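Local coordinates for proto-oncogene tyrosine-protein kinase receptor Ret (Danio rerio, PDB 7AMK) that acts as a receptor tyrosine kinase whose extracellular cadherin-like domains probably take part in assembling a signalling complex with GDNF-family ligands and GFR alpha co-receptors, at residues A[79-84]-A[112-117]; A[130-135]-A[152-157]; A[6-11]-A[23-28]. The protein carries 4 engineered substitutions. All coordinates share one frame; numbering follows the deposited sequence.

Overall arrangement
From the N terminus, contact 3 closes first, bringing 23-28 back across 6-11 so that strands 7-14 and 21-24 face each other from the two sheets of the first cadherin-like domain. Contact 1 follows, with 112-117 paired to 79-84 inside one of those sheets, and contact 2 closes last, in the region of the second domain. The three loops lie in series; none nests in or crosses another. Contacts 3 and 1 meet where strands 7-14 and 106-114 run as parallel neighbours, Ser112 N 2.8 Å from Glu10 O in a probable hydrogen bond. Contact 2 reaches contact 3 through the salt bridge Arg154 NH2 to Glu10 OE2, which ties the second domain's region to the first.

Contact 1: residues A[79-84]-A[112-117]; sequences VRSPKD and SFINDT. With NAG (2-acetamido-2-deoxy-beta-D-glucopyranose), chain C.
Phe113 N donates to Lys83 O at 2.7 Å, the shortest hydrogen bond between residues 79-84 and 112-117, and Lys83 N returns one to Phe113 O at 2.9 Å. This reciprocal bonding defines an antiparallel hydrogen-bonded pair, joining strands 83-92 and 106-114 in one sheet of the first cadherin-like domain, a beta-sandwich fold. Asp84 and Ser112 make the adjoining non-hydrogen-bonded pair; between their side chains there is at most a weak link, with Ser112 OG 3.5 Å from Asp84 OD1. Although the side chains of Lys83 and Phe113 leave on the same face, their ends find partners elsewhere. Lys83 NZ bonds to Phe71 O and makes a cation-pi contact with that residue, whereas the Phe113 side chain packs on Trp50, Leu66 and Leu74.

Beyond the paired strands a side chain takes over the bonding. Ser81 OG, held anti to its own backbone N (chi1 -177°), accepts Asn115 N at 3.0 Å. The N-H points almost straight at the oxygen, at 174°, and so ties the corner in the chain, where Asn115 centres an inverse gamma turn, to the approach to strand 83-92. Next to Ser81, Pro82 follows a cis peptide bond and sets its CB 4.1 Å from Ile114 CG1, a small apolar touch beside the polar bonds. The same corner carries a glycan. Asn115 ND2 is bonded covalently to C1 of the N-acetylglucosamine at 1.4 Å, and the sugar's acetyl methyl C8 lies beside Val79, 2.9 Å from Val79 O.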
loop_
_atom_site.group_PDB
_atom_site.type_symbol
_atom_site.label_atom_id
_atom_site.label_comp_id
_atom_site.label_asym_id
_atom_site.label_seq_id
_atom_site.Cartn_x
_atom_site.Cartn_y
_atom_site.Cartn_z
ATOM N N VAL A 79 -8.254 -2.121 -60.468
ATOM C CA VAL A 79 -8.915 -1.910 -61.753
ATOM C C VAL A 79 -10.422 -1.773 -61.630
ATOM O O VAL A 79 -11.074 -1.394 -62.611
ATOM C CB VAL A 79 -8.569 -3.077 -62.694
ATOM C CG1 VAL A 79 -9.227 -2.896 -64.061
ATOM C CG2 VAL A 79 -7.060 -3.206 -62.831
ATOM N N ARG A 80 -10.987 -2.050 -60.456
ATOM C CA ARG A 80 -12.432 -2.099 -60.273
ATOM C C ARG A 80 -13.046 -0.706 -60.170
ATOM O O ARG A 80 -12.431 0.237 -59.660
ATOM C CB ARG A 80 -12.788 -2.889 -59.006
ATOM N N SER A 81 -14.284 -0.595 -60.642
ATOM C CA SER A 81 -15.088 0.586 -60.369
ATOM C C SER A 81 -15.809 0.414 -59.031
ATOM O O SER A 81 -16.316 -0.672 -58.743
ATOM C CB SER A 81 -16.106 0.805 -61.491
ATOM O OG SER A 81 -16.864 1.991 -61.309
ATOM N N PRO A 82 -15.909 1.443 -58.169
ATOM C CA PRO A 82 -15.482 2.832 -58.359
ATOM C C PRO A 82 -14.035 3.024 -57.987
ATOM O O PRO A 82 -13.557 2.261 -57.161
ATOM C CB PRO A 82 -16.378 3.593 -57.388
ATOM C CG PRO A 82 -16.465 2.641 -56.211
ATOM C CD PRO A 82 -16.546 1.258 -56.848
ATOM N N LYS A 83 -13.361 4.020 -58.571
ATOM C CA LYS A 83 -12.007 4.399 -58.173
ATOM C C LYS A 83 -12.083 5.611 -57.254
ATOM O O LYS A 83 -12.606 6.663 -57.635
ATOM C CB LYS A 83 -11.126 4.703 -59.384
ATOM C CG LYS A 83 -10.775 3.487 -60.221
ATOM C CD LYS A 83 -9.996 3.876 -61.456
ATOM C CE LYS A 83 -9.499 2.651 -62.201
ATOM N NZ LYS A 83 -8.852 3.020 -63.479
ATOM N N ASP A 84 -11.556 5.463 -56.052
ATOM C CA ASP A 84 -11.582 6.544 -55.088
ATOM C C ASP A 84 -10.507 7.568 -55.410
ATOM O O ASP A 84 -9.375 7.208 -55.743
ATOM C CB ASP A 84 -11.404 5.986 -53.679
ATOM C CG ASP A 84 -12.641 5.276 -53.191
ATOM O OD1 ASP A 84 -13.378 4.703 -54.030
ATOM O OD2 ASP A 84 -12.890 5.315 -51.969
ATOM N N SER A 112 -15.505 9.223 -55.104
ATOM C CA SER A 112 -15.607 7.902 -55.708
ATOM C C SER A 112 -15.983 8.111 -57.156
ATOM O O SER A 112 -17.070 8.620 -57.457
ATOM C CB SER A 112 -16.631 7.028 -54.993
ATOM O OG SER A 112 -16.198 6.730 -53.680
ATOM N N PHE A 113 -15.077 7.730 -58.042
ATOM C CA PHE A 113 -15.248 7.927 -59.471
ATOM C C PHE A 113 -15.876 6.647 -60.008
ATOM O O PHE A 113 -15.226 5.600 -60.055
ATOM C CB PHE A 113 -13.904 8.245 -60.127
ATOM C CG PHE A 113 -14.001 8.682 -61.556
ATOM C CD1 PHE A 113 -15.236 8.777 -62.190
ATOM C CD2 PHE A 113 -12.855 8.999 -62.278
ATOM C CE1 PHE A 113 -15.315 9.182 -63.521
ATOM C CE2 PHE A 113 -12.936 9.408 -63.609
ATOM C CZ PHE A 113 -14.162 9.487 -64.231
ATOM N N ILE A 114 -17.145 6.729 -60.367
ATOM C CA ILE A 114 -17.902 5.587 -60.865
ATOM C C ILE A 114 -17.806 5.575 -62.383
ATOM O O ILE A 114 -18.062 6.593 -63.039
ATOM C CB ILE A 114 -19.368 5.663 -60.405
ATOM C CG1 ILE A 114 -19.457 5.791 -58.883
ATOM C CG2 ILE A 114 -20.158 4.455 -60.912
ATOM C CD1 ILE A 114 -20.845 6.083 -58.410
ATOM N N ASN A 115 -17.442 4.422 -62.944
ATOM C CA ASN A 115 -17.237 4.268 -64.381
ATOM C C ASN A 115 -18.583 4.120 -65.102
ATOM O O ASN A 115 -18.853 3.138 -65.783
ATOM C CB ASN A 115 -16.321 3.072 -64.625
ATOM C CG ASN A 115 -15.971 2.856 -66.096
ATOM O OD1 ASN A 115 -15.850 3.792 -66.883
ATOM N ND2 ASN A 115 -15.803 1.597 -66.461
ATOM N N ASP A 116 -19.440 5.126 -64.947
ATOM C CA ASP A 116 -20.715 5.131 -65.657
ATOM C C ASP A 116 -21.230 6.561 -65.690
ATOM O O ASP A 116 -20.713 7.435 -64.992
ATOM C CB ASP A 116 -21.724 4.180 -64.991
ATOM C CG ASP A 116 -23.006 3.961 -65.815
ATOM O OD1 ASP A 116 -23.088 4.376 -66.992
ATOM O OD2 ASP A 116 -23.957 3.370 -65.255
ATOM N N THR A 117 -22.226 6.798 -66.540
ATOM C CA THR A 117 -22.901 8.088 -66.555
ATOM C C THR A 117 -23.826 8.215 -65.337
ATOM O O THR A 117 -24.184 7.230 -64.688
ATOM C CB THR A 117 -23.684 8.285 -67.859
ATOM O OG1 THR A 117 -24.389 7.083 -68.197
ATOM C CG2 THR A 117 -22.753 8.663 -69.011
HETATM C C1 NAG C . -15.459 1.250 -67.801
HETATM C C2 NAG C . -14.986 -0.196 -67.888
HETATM C C3 NAG C . -14.620 -0.550 -69.324
HETATM C C4 NAG C . -15.732 -0.169 -70.292
HETATM C C5 NAG C . -16.191 1.266 -70.053
HETATM C C6 NAG C . -17.407 1.630 -70.870
HETATM C C7 NAG C . -13.969 -0.917 -65.770
HETATM C C8 NAG C . -12.685 -1.104 -65.018
HETATM N N2 NAG C . -13.851 -0.433 -67.010
HETATM O O3 NAG C . -14.369 -1.949 -69.384
HETATM O O4 NAG C . -15.241 -0.246 -71.627
HETATM O O5 NAG C . -16.548 1.446 -68.676
HETATM O O6 NAG C . -18.574 1.045 -70.313
HETATM O O7 NAG C . -15.065 -1.184 -65.275
#

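Contact 2: residues A[130-135]-A[152-157]; sequences CFPEKI and LRRFTH
Arg154 and Glu133 carry the charged part of this contact, in which a loop following helix 126-130 meets the turn leading into helix 155-160 in the region of the second cadherin-like domain. Arg154 NH1 donates to Glu133 OE2 at 3.1 Å with an N-H...O angle of 158°, forming a salt bridge. The carboxylate oxygen lies at the edge of the guanidinium, near its plane, but the two flat groups are turned 78° apart, and NH1 meets OE2 from above the carboxylate plane. Two outside partners help to fix the guanidinium: NH1 also bonds to Thr128 O, and NH2 makes a salt bridge with Glu10 of the first domain. A buried arginine thus joins both domains, its positive charge probably balanced by two glutamates.

Packing sandwiches the same group and limits its tilting. Pro132 CA lies over one guanidinium face, 3.5 Å from Arg154 NH1. Over the opposite face sits His157 CE1, 3.0 Å above the plane and offset toward the rim. The bend in the Arg154 chain at chi3 (52°) turns NE off the line of the preceding carbons, while Arg154 CD runs against Pro132 CD at 3.9 Å.

A disulfide from Cys130, at the end of helix 126-130 where the loop begins, to Cys207 of strand 200-210 ties down the start of the loop, and Phe131 packs on Ile205 of that strand.

Two waters complete the contact. One donates to Cys130 O at 2.7 Å and equally to Leu152 O, bridging the two backbones; Cys130 O is also bonded to Tyr168 OH. The second donates to Glu133 OE2 and lies in the plane of the His157 ring at its edge, 2.6 Å from His157 NE2.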
loop_
_atom_site.group_PDB
_atom_site.type_symbol
_atom_site.label_atom_id
_atom_site.label_comp_id
_atom_site.label_asym_id
_atom_site.label_seq_id
_atom_site.Cartn_x
_atom_site.Cartn_y
_atom_site.Cartn_z
ATOM N N CYS A 130 -31.829 13.628 -50.831
ATOM C CA CYS A 130 -31.857 14.448 -49.634
ATOM C C CYS A 130 -30.576 14.356 -48.801
ATOM O O CYS A 130 -30.035 15.383 -48.376
ATOM C CB CYS A 130 -33.068 14.031 -48.797
ATOM S SG CYS A 130 -34.593 14.816 -49.383
ATOM N N PHE A 131 -30.097 13.139 -48.535
ATOM C CA PHE A 131 -29.061 12.936 -47.532
ATOM C C PHE A 131 -28.018 11.949 -48.022
ATOM O O PHE A 131 -28.364 10.911 -48.596
ATOM C CB PHE A 131 -29.628 12.409 -46.209
ATOM C CG PHE A 131 -30.592 13.335 -45.536
ATOM C CD1 PHE A 131 -30.142 14.458 -44.844
ATOM C CD2 PHE A 131 -31.947 13.056 -45.538
ATOM C CE1 PHE A 131 -31.044 15.291 -44.201
ATOM C CE2 PHE A 131 -32.850 13.894 -44.881
ATOM C CZ PHE A 131 -32.393 15.017 -44.223
ATOM N N PRO A 132 -26.739 12.228 -47.768
ATOM C CA PRO A 132 -25.691 11.245 -48.069
ATOM C C PRO A 132 -26.004 9.891 -47.458
ATOM O O PRO A 132 -26.718 9.767 -46.461
ATOM C CB PRO A 132 -24.440 11.851 -47.438
ATOM C CG PRO A 132 -24.728 13.332 -47.378
ATOM C CD PRO A 132 -26.205 13.469 -47.185
ATOM N N GLU A 133 -25.444 8.860 -48.080
ATOM C CA GLU A 133 -25.709 7.495 -47.647
ATOM C C GLU A 133 -25.376 7.312 -46.169
ATOM O O GLU A 133 -26.228 6.897 -45.371
ATOM C CB GLU A 133 -24.919 6.534 -48.526
ATOM C CG GLU A 133 -25.285 6.655 -49.995
ATOM C CD GLU A 133 -24.618 7.829 -50.683
ATOM O OE1 GLU A 133 -23.556 8.279 -50.191
ATOM O OE2 GLU A 133 -25.153 8.297 -51.716
ATOM N N LYS A 134 -24.140 7.634 -45.787
ATOM C CA LYS A 134 -23.674 7.569 -44.407
ATOM C C LYS A 134 -23.303 8.978 -43.971
ATOM O O LYS A 134 -22.406 9.594 -44.558
ATOM C CB LYS A 134 -22.469 6.633 -44.280
ATOM N N ILE A 135 -23.989 9.488 -42.955
ATOM C CA ILE A 135 -23.823 10.874 -42.528
ATOM C C ILE A 135 -22.801 10.926 -41.396
ATOM O O ILE A 135 -23.033 10.388 -40.311
ATOM C CB ILE A 135 -25.161 11.495 -42.093
ATOM N N LEU A 152 -26.149 21.312 -46.495
ATOM C CA LEU A 152 -27.091 20.200 -46.555
ATOM C C LEU A 152 -27.490 19.785 -47.978
ATOM O O LEU A 152 -27.860 18.626 -48.182
ATOM C CB LEU A 152 -28.352 20.550 -45.742
ATOM C CG LEU A 152 -28.150 20.532 -44.225
ATOM C CD1 LEU A 152 -29.444 20.812 -43.462
ATOM C CD2 LEU A 152 -27.543 19.196 -43.802
ATOM N N ARG A 153 -27.450 20.679 -48.965
ATOM C CA ARG A 153 -27.798 20.295 -50.336
ATOM C C ARG A 153 -26.791 19.302 -50.916
ATOM O O ARG A 153 -25.580 19.494 -50.814
ATOM C CB ARG A 153 -27.848 21.517 -51.257
ATOM C CG ARG A 153 -29.102 22.364 -51.159
ATOM C CD ARG A 153 -28.964 23.705 -51.903
ATOM N NE ARG A 153 -27.878 24.530 -51.359
ATOM C CZ ARG A 153 -27.633 25.786 -51.728
ATOM N NH1 ARG A 153 -28.389 26.400 -52.620
ATOM N NH2 ARG A 153 -26.603 26.443 -51.186
ATOM N N ARG A 154 -27.295 18.257 -51.574
ATOM C CA ARG A 154 -26.425 17.369 -52.344
ATOM C C ARG A 154 -26.290 17.975 -53.737
ATOM O O ARG A 154 -27.126 17.776 -54.609
ATOM C CB ARG A 154 -26.964 15.945 -52.364
ATOM C CG ARG A 154 -27.098 15.334 -50.955
ATOM C CD ARG A 154 -27.012 13.808 -50.993
ATOM N NE ARG A 154 -25.829 13.303 -51.696
ATOM C CZ ARG A 154 -25.595 12.015 -51.918
ATOM N NH1 ARG A 154 -26.450 11.085 -51.526
ATOM N NH2 ARG A 154 -24.479 11.652 -52.549
ATOM N N PHE A 155 -25.220 18.755 -53.932
ATOM C CA PHE A 155 -25.020 19.487 -55.185
ATOM C C PHE A 155 -25.159 18.590 -56.411
ATOM O O PHE A 155 -25.813 18.969 -57.389
ATOM C CB PHE A 155 -23.652 20.170 -55.170
ATOM C CG PHE A 155 -23.578 21.367 -54.238
ATOM C CD1 PHE A 155 -24.730 21.938 -53.736
ATOM C CD2 PHE A 155 -22.358 21.932 -53.899
ATOM C CE1 PHE A 155 -24.662 23.038 -52.886
ATOM C CE2 PHE A 155 -22.281 23.034 -53.074
ATOM C CZ PHE A 155 -23.433 23.584 -52.558
ATOM N N THR A 156 -24.577 17.388 -56.375
ATOM C CA THR A 156 -24.589 16.527 -57.560
ATOM C C THR A 156 -26.007 16.079 -57.920
ATOM O O THR A 156 -26.366 15.997 -59.103
ATOM C CB THR A 156 -23.672 15.318 -57.336
ATOM O OG1 THR A 156 -23.995 14.690 -56.088
ATOM C CG2 THR A 156 -22.198 15.764 -57.299
ATOM N N HIS A 157 -26.834 15.810 -56.916
ATOM C CA HIS A 157 -28.150 15.244 -57.173
ATOM C C HIS A 157 -29.187 16.289 -57.563
ATOM O O HIS A 157 -30.135 15.972 -58.292
ATOM C CB HIS A 157 -28.601 14.461 -55.953
ATOM C CG HIS A 157 -27.793 13.226 -55.723
ATOM N ND1 HIS A 157 -26.511 13.259 -55.215
ATOM C CD2 HIS A 157 -28.062 11.924 -55.983
ATOM C CE1 HIS A 157 -26.040 12.027 -55.137
ATOM N NE2 HIS A 157 -26.964 11.198 -55.596
HETATM O O HOH W 1 -28.152 16.339 -46.765
HETATM O O HOH W 2 -25.876 9.069 -54.620
#

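Contact 3: residues A[6-11]-A[23-28]; sequences RLYTEN and LQVISM
Tyr8 OH reaches across to the backbone of Ile26, accepting its N-H at 3.0 Å in a nearly straight bond of 166°. The two segments run in nearly opposite directions within the first cadherin-like domain, with strands 7-14 and 21-24 on different sheets of the beta-sandwich. Their nearest CA atoms, those of Tyr8 and Val25, are 7.8 Å apart, so side chains rather than strand pairing join them.

The tight part is the Tyr8 side chain, buried from ring to hydroxyl. Val25 CG2 lies over one face of the ring, offset toward the rim and 4.2 Å from Tyr8 CE1, while Val107 of strand 106-114 also touches the side chain. At the tip, besides the bond from Ile26 N, a water donates to Tyr8 OH at 3.0 Å, making the hydroxyl oxygen a double acceptor, and also reaches Ile26 O in a weak bond. A phenylalanine in place of Tyr8 would probably leave Ile26 N without its acceptor and the water without one of its mates.

The looser side is the edge formed by Leu23 and Glu10, near the exposed Thr9. Leu23 CD2 stands 4.3 Å from Tyr8 CB and touches Glu10 CB and CG, each at 4.1 Å. Glu10 lies alongside Leu23, and its OE1 uses the anti lone pair to accept Asn11 N at 2.9 Å.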
loop_
_atom_site.group_PDB
_atom_site.type_symbol
_atom_site.label_atom_id
_atom_site.label_comp_id
_atom_site.label_asym_id
_atom_site.label_seq_id
_atom_site.Cartn_x
_atom_site.Cartn_y
_atom_site.Cartn_z
ATOM N N ARG A 6 -13.843 16.045 -40.611
ATOM C CA ARG A 6 -12.505 15.657 -41.071
ATOM C C ARG A 6 -12.481 15.068 -42.477
ATOM O O ARG A 6 -11.413 15.037 -43.100
ATOM C CB ARG A 6 -11.875 14.620 -40.120
ATOM C CG ARG A 6 -11.176 15.199 -38.895
ATOM N N LEU A 7 -13.615 14.598 -42.989
ATOM C CA LEU A 7 -13.651 13.873 -44.250
ATOM C C LEU A 7 -14.921 14.233 -45.005
ATOM O O LEU A 7 -16.012 14.212 -44.435
ATOM C CB LEU A 7 -13.581 12.365 -43.996
ATOM C CG LEU A 7 -13.826 11.423 -45.170
ATOM C CD1 LEU A 7 -12.717 11.565 -46.168
ATOM C CD2 LEU A 7 -13.918 9.992 -44.681
ATOM N N TYR A 8 -14.778 14.573 -46.279
ATOM C CA TYR A 8 -15.923 14.755 -47.158
ATOM C C TYR A 8 -15.917 13.632 -48.180
ATOM O O TYR A 8 -14.856 13.115 -48.545
ATOM C CB TYR A 8 -15.907 16.110 -47.865
ATOM C CG TYR A 8 -16.123 17.298 -46.957
ATOM C CD1 TYR A 8 -15.057 17.871 -46.263
ATOM C CD2 TYR A 8 -17.387 17.856 -46.802
ATOM C CE1 TYR A 8 -15.253 18.951 -45.425
ATOM C CE2 TYR A 8 -17.596 18.945 -45.973
ATOM C CZ TYR A 8 -16.534 19.478 -45.284
ATOM O OH TYR A 8 -16.739 20.547 -44.463
ATOM N N THR A 9 -17.106 13.236 -48.632
ATOM C CA THR A 9 -17.187 12.195 -49.645
ATOM C C THR A 9 -18.280 12.539 -50.640
ATOM O O THR A 9 -19.236 13.247 -50.322
ATOM C CB THR A 9 -17.439 10.793 -49.046
ATOM O OG1 THR A 9 -18.733 10.746 -48.420
ATOM C CG2 THR A 9 -16.384 10.472 -48.020
ATOM N N GLU A 10 -18.110 12.041 -51.859
ATOM C CA GLU A 10 -19.127 12.154 -52.887
ATOM C C GLU A 10 -18.743 11.243 -54.040
ATOM O O GLU A 10 -17.609 10.764 -54.128
ATOM C CB GLU A 10 -19.303 13.599 -53.370
ATOM C CG GLU A 10 -20.519 14.325 -52.777
ATOM C CD GLU A 10 -21.872 13.728 -53.217
ATOM O OE1 GLU A 10 -21.907 12.734 -53.991
ATOM O OE2 GLU A 10 -22.911 14.266 -52.783
ATOM N N ASN A 11 -19.722 10.982 -54.896
ATOM C CA ASN A 11 -19.518 10.258 -56.138
ATOM C C ASN A 11 -19.426 11.248 -57.290
ATOM O O ASN A 11 -20.071 12.303 -57.281
ATOM C CB ASN A 11 -20.669 9.281 -56.389
ATOM C CG ASN A 11 -20.933 8.392 -55.200
ATOM O OD1 ASN A 11 -20.010 7.807 -54.642
ATOM N ND2 ASN A 11 -22.191 8.309 -54.787
ATOM N N LEU A 23 -19.560 19.900 -53.856
ATOM C CA LEU A 23 -19.776 19.968 -52.420
ATOM C C LEU A 23 -19.154 21.267 -51.930
ATOM O O LEU A 23 -18.440 21.950 -52.667
ATOM C CB LEU A 23 -19.181 18.751 -51.690
ATOM C CG LEU A 23 -17.712 18.389 -51.996
ATOM C CD1 LEU A 23 -16.675 19.246 -51.225
ATOM C CD2 LEU A 23 -17.458 16.903 -51.767
ATOM N N GLN A 24 -19.443 21.598 -50.676
ATOM C CA GLN A 24 -18.964 22.813 -50.030
ATOM C C GLN A 24 -18.223 22.450 -48.746
ATOM O O GLN A 24 -18.814 21.864 -47.830
ATOM C CB GLN A 24 -20.127 23.750 -49.730
ATOM C CG GLN A 24 -19.676 25.061 -49.102
ATOM C CD GLN A 24 -20.854 25.847 -48.578
ATOM O OE1 GLN A 24 -21.993 25.568 -48.947
ATOM N NE2 GLN A 24 -20.591 26.826 -47.696
ATOM N N VAL A 25 -16.919 22.753 -48.713
ATOM C CA VAL A 25 -16.075 22.593 -47.526
ATOM C C VAL A 25 -16.361 23.741 -46.571
ATOM O O VAL A 25 -16.380 24.911 -46.985
ATOM C CB VAL A 25 -14.586 22.598 -47.916
ATOM C CG1 VAL A 25 -13.699 22.697 -46.689
ATOM C CG2 VAL A 25 -14.233 21.391 -48.739
ATOM N N ILE A 26 -16.551 23.427 -45.286
ATOM C CA ILE A 26 -16.900 24.416 -44.269
ATOM C C ILE A 26 -15.703 24.686 -43.368
ATOM O O ILE A 26 -15.035 23.748 -42.907
ATOM C CB ILE A 26 -18.098 23.967 -43.419
ATOM C CG1 ILE A 26 -19.303 23.701 -44.305
ATOM C CG2 ILE A 26 -18.404 25.020 -42.326
ATOM C CD1 ILE A 26 -19.924 24.953 -44.835
ATOM N N SER A 27 -15.451 25.964 -43.087
ATOM C CA SER A 27 -14.475 26.346 -42.074
ATOM C C SER A 27 -15.168 27.226 -41.050
ATOM O O SER A 27 -15.889 28.154 -41.418
ATOM C CB SER A 27 -13.287 27.100 -42.685
ATOM O OG SER A 27 -12.251 27.332 -41.736
ATOM N N MET A 28 -14.974 26.940 -39.775
ATOM C CA MET A 28 -15.590 27.755 -38.743
ATOM C C MET A 28 -14.602 28.764 -38.172
ATOM O O MET A 28 -13.428 28.447 -37.947
ATOM C CB MET A 28 -16.172 26.873 -37.660
ATOM C CG MET A 28 -17.342 26.104 -38.248
ATOM S SD MET A 28 -18.488 25.659 -37.014
ATOM C CE MET A 28 -19.194 27.256 -36.592
HETATM O O HOH W 3 -15.000 20.547 -41.960
#